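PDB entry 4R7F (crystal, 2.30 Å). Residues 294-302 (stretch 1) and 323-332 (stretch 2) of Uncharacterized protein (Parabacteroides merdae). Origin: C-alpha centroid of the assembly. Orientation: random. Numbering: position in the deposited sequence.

Stretch 1 294-302: HFTLACDPL
Stretch 2, residues 323-332: KMGYNFETKQ

The apolar centre of the contact is Pro 301 lying flat on Tyr 326. Pro 301 CB sits 3.7 Å from the centroid of the Tyr 326 ring and almost exactly on its normal, a CH-pi contact in which the ring offers its electron-rich face to the proline's C-H groups, while Pro 301 CD reaches Tyr 326 CZ at 3.6 Å. The C-gamma endo proline also brings CG to 4.2 Å from Phe 328 CE2. Tyr 326 is t (chi2 80°) and Phe 328 m (chi2 80°). A separate apolar touch joins Phe 295 (m) and selenomethionine Met 324 (m, t, chi3 99°), CB to CE 4.2 Å.

Stretch 1 enters as a strand already under way at His 294 and gives way to loop before Pro 301. Stretch 2 runs extended through 325-327, turns through helical phi/psi at 328-330 and left-handed Lys 331 (54/52), and returns extended at Gln 332. Asn 327 N to Gln 332 O (2.7 Å) and Gln 332 N to Asn 327 O (3.1 Å) close this hairpin; Asn 327 OD1 accepts from Thr 330 N at 3.0 Å.

Ala 298 and Gln 332 pair loosely, antiparallel, with CA atoms 4.4 Å apart; Gln 332 CA approaches Leu 297 O at 3.4 Å.

At the polar edge, Tyr 326 OH donates to the backbone carbonyl Cys 299 O at 2.7 Å, near the ring plane, the sole hydrogen bond between the stretches.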

# COMPACT_ATOMS: atom_id res chain seq x y z
N HIS A 294 30.05 -9.08 -3.50
CA HIS A 294 30.21 -10.51 -3.58
C HIS A 294 29.04 -11.22 -2.95
O HIS A 294 28.80 -11.08 -1.74
CB HIS A 294 31.47 -10.99 -2.87
CG HIS A 294 32.73 -10.41 -3.42
ND1 HIS A 294 33.52 -11.07 -4.34
CD2 HIS A 294 33.33 -9.22 -3.19
CE1 HIS A 294 34.54 -10.30 -4.66
NE2 HIS A 294 34.44 -9.17 -3.99
N PHE A 295 28.34 -12.00 -3.77
CA PHE A 295 27.17 -12.77 -3.32
C PHE A 295 27.57 -14.22 -3.18
O PHE A 295 28.29 -14.73 -4.03
CB PHE A 295 26.05 -12.72 -4.35
CG PHE A 295 25.44 -11.36 -4.55
CD1 PHE A 295 26.07 -10.41 -5.32
CD2 PHE A 295 24.21 -11.06 -4.01
CE1 PHE A 295 25.49 -9.19 -5.53
CE2 PHE A 295 23.64 -9.83 -4.21
CZ PHE A 295 24.27 -8.90 -4.97
N THR A 296 27.04 -14.86 -2.15
CA THR A 296 27.32 -16.25 -1.87
C THR A 296 26.05 -16.96 -1.48
O THR A 296 25.38 -16.51 -0.55
CB THR A 296 28.33 -16.37 -0.70
OG1 THR A 296 29.57 -15.76 -1.08
CG2 THR A 296 28.61 -17.80 -0.41
N LEU A 297 25.71 -18.04 -2.18
CA LEU A 297 24.59 -18.91 -1.80
C LEU A 297 25.10 -20.31 -1.52
O LEU A 297 25.48 -21.02 -2.42
CB LEU A 297 23.51 -18.94 -2.89
CG LEU A 297 22.36 -19.95 -2.70
CD1 LEU A 297 21.55 -19.63 -1.46
CD2 LEU A 297 21.47 -20.01 -3.92
N ALA A 298 25.10 -20.70 -0.24
CA ALA A 298 25.66 -21.99 0.19
C ALA A 298 24.61 -23.09 0.14
O ALA A 298 23.74 -23.13 0.96
CB ALA A 298 26.24 -21.91 1.59
N CYS A 299 24.70 -23.97 -0.84
CA CYS A 299 23.85 -25.12 -0.93
C CYS A 299 24.52 -25.99 -1.93
O CYS A 299 25.49 -25.55 -2.59
CB CYS A 299 22.43 -24.77 -1.37
SG CYS A 299 22.31 -23.89 -2.92
N ASP A 300 24.06 -27.23 -1.99
CA ASP A 300 24.51 -28.18 -3.01
C ASP A 300 24.00 -27.67 -4.32
O ASP A 300 22.98 -26.98 -4.31
CB ASP A 300 23.88 -29.54 -2.75
CG ASP A 300 24.58 -30.31 -1.63
OD1 ASP A 300 25.68 -29.90 -1.14
OD2 ASP A 300 24.04 -31.36 -1.28
N PRO A 301 24.67 -28.00 -5.44
CA PRO A 301 24.14 -27.45 -6.67
C PRO A 301 22.81 -28.11 -7.03
O PRO A 301 22.63 -29.32 -6.86
CB PRO A 301 25.22 -27.79 -7.70
CG PRO A 301 25.77 -29.10 -7.21
CD PRO A 301 25.77 -28.95 -5.69
N LEU A 302 21.89 -27.30 -7.53
CA LEU A 302 20.61 -27.76 -7.96
C LEU A 302 20.71 -28.34 -9.36
O LEU A 302 21.20 -27.68 -10.28
CB LEU A 302 19.57 -26.64 -7.94
CG LEU A 302 19.02 -26.22 -6.58
CD1 LEU A 302 20.11 -25.57 -5.77
CD2 LEU A 302 17.91 -25.19 -6.79
N LYS A 323 23.15 -14.94 -14.46
CA LYS A 323 23.35 -16.35 -14.10
C LYS A 323 24.51 -16.49 -13.13
O LYS A 323 25.47 -15.77 -13.20
CB LYS A 323 23.64 -17.14 -15.36
CG LYS A 323 23.68 -18.65 -15.17
CD LYS A 323 23.69 -19.30 -16.55
CE LYS A 323 23.87 -20.79 -16.44
NZ LYS A 323 24.22 -21.40 -17.73
N MSE A 324 24.39 -17.43 -12.21
CA MSE A 324 25.42 -17.67 -11.22
C MSE A 324 26.17 -18.96 -11.46
O MSE A 324 25.58 -20.04 -11.70
CB MSE A 324 24.66 -17.70 -9.90
CG MSE A 324 24.42 -16.22 -9.48
SE MSE A 324 23.87 -16.40 -7.68
CE MSE A 324 25.58 -16.00 -6.87
N GLY A 325 27.48 -18.86 -11.38
CA GLY A 325 28.34 -20.03 -11.48
C GLY A 325 28.35 -20.74 -10.16
O GLY A 325 28.03 -20.16 -9.14
N TYR A 326 28.76 -22.00 -10.18
CA TYR A 326 28.84 -22.79 -8.94
C TYR A 326 30.29 -23.11 -8.66
O TYR A 326 31.02 -23.60 -9.50
CB TYR A 326 28.01 -24.07 -9.04
CG TYR A 326 27.84 -24.75 -7.71
CD1 TYR A 326 26.90 -24.31 -6.80
CD2 TYR A 326 28.67 -25.81 -7.35
CE1 TYR A 326 26.79 -24.91 -5.54
CE2 TYR A 326 28.56 -26.41 -6.11
CZ TYR A 326 27.63 -25.95 -5.20
OH TYR A 326 27.53 -26.55 -3.98
N ASN A 327 30.71 -22.74 -7.47
CA ASN A 327 32.02 -23.02 -6.98
C ASN A 327 32.04 -24.39 -6.28
O ASN A 327 31.61 -24.51 -5.13
CB ASN A 327 32.45 -21.91 -6.01
CG ASN A 327 33.87 -22.10 -5.52
OD1 ASN A 327 34.40 -23.20 -5.51
ND2 ASN A 327 34.51 -21.02 -5.22
N PHE A 328 32.56 -25.41 -6.95
CA PHE A 328 32.63 -26.74 -6.35
C PHE A 328 33.74 -26.90 -5.33
O PHE A 328 33.79 -27.90 -4.67
CB PHE A 328 32.79 -27.81 -7.42
CG PHE A 328 31.59 -27.95 -8.30
CD1 PHE A 328 31.37 -27.06 -9.34
CD2 PHE A 328 30.68 -28.99 -8.10
CE1 PHE A 328 30.29 -27.22 -10.18
CE2 PHE A 328 29.56 -29.12 -8.91
CZ PHE A 328 29.36 -28.23 -9.95
N GLU A 329 34.66 -25.95 -5.20
CA GLU A 329 35.58 -26.02 -4.10
C GLU A 329 34.85 -25.68 -2.79
O GLU A 329 34.99 -26.38 -1.79
CB GLU A 329 36.77 -25.06 -4.30
CG GLU A 329 37.67 -25.38 -5.48
CD GLU A 329 38.52 -26.63 -5.26
OE1 GLU A 329 39.34 -26.65 -4.31
OE2 GLU A 329 38.37 -27.61 -6.04
N THR A 330 34.11 -24.58 -2.81
CA THR A 330 33.44 -24.08 -1.61
C THR A 330 32.06 -24.63 -1.41
O THR A 330 31.51 -24.38 -0.36
CB THR A 330 33.28 -22.56 -1.61
OG1 THR A 330 32.62 -22.15 -2.81
CG2 THR A 330 34.64 -21.90 -1.50
N LYS A 331 31.53 -25.35 -2.40
CA LYS A 331 30.12 -25.76 -2.48
C LYS A 331 29.11 -24.61 -2.36
O LYS A 331 28.16 -24.64 -1.56
CB LYS A 331 29.81 -26.85 -1.46
CG LYS A 331 30.72 -28.06 -1.54
CD LYS A 331 30.66 -28.75 -2.89
CE LYS A 331 31.81 -29.76 -3.03
NZ LYS A 331 31.93 -30.27 -4.43
N GLN A 332 29.31 -23.60 -3.20
CA GLN A 332 28.50 -22.38 -3.16
C GLN A 332 28.30 -21.83 -4.54
O GLN A 332 29.19 -21.93 -5.39
CB GLN A 332 29.21 -21.33 -2.36
CG GLN A 332 29.49 -21.77 -0.93
CD GLN A 332 30.32 -20.76 -0.19
OE1 GLN A 332 31.18 -20.08 -0.78
NE2 GLN A 332 30.08 -20.65 1.09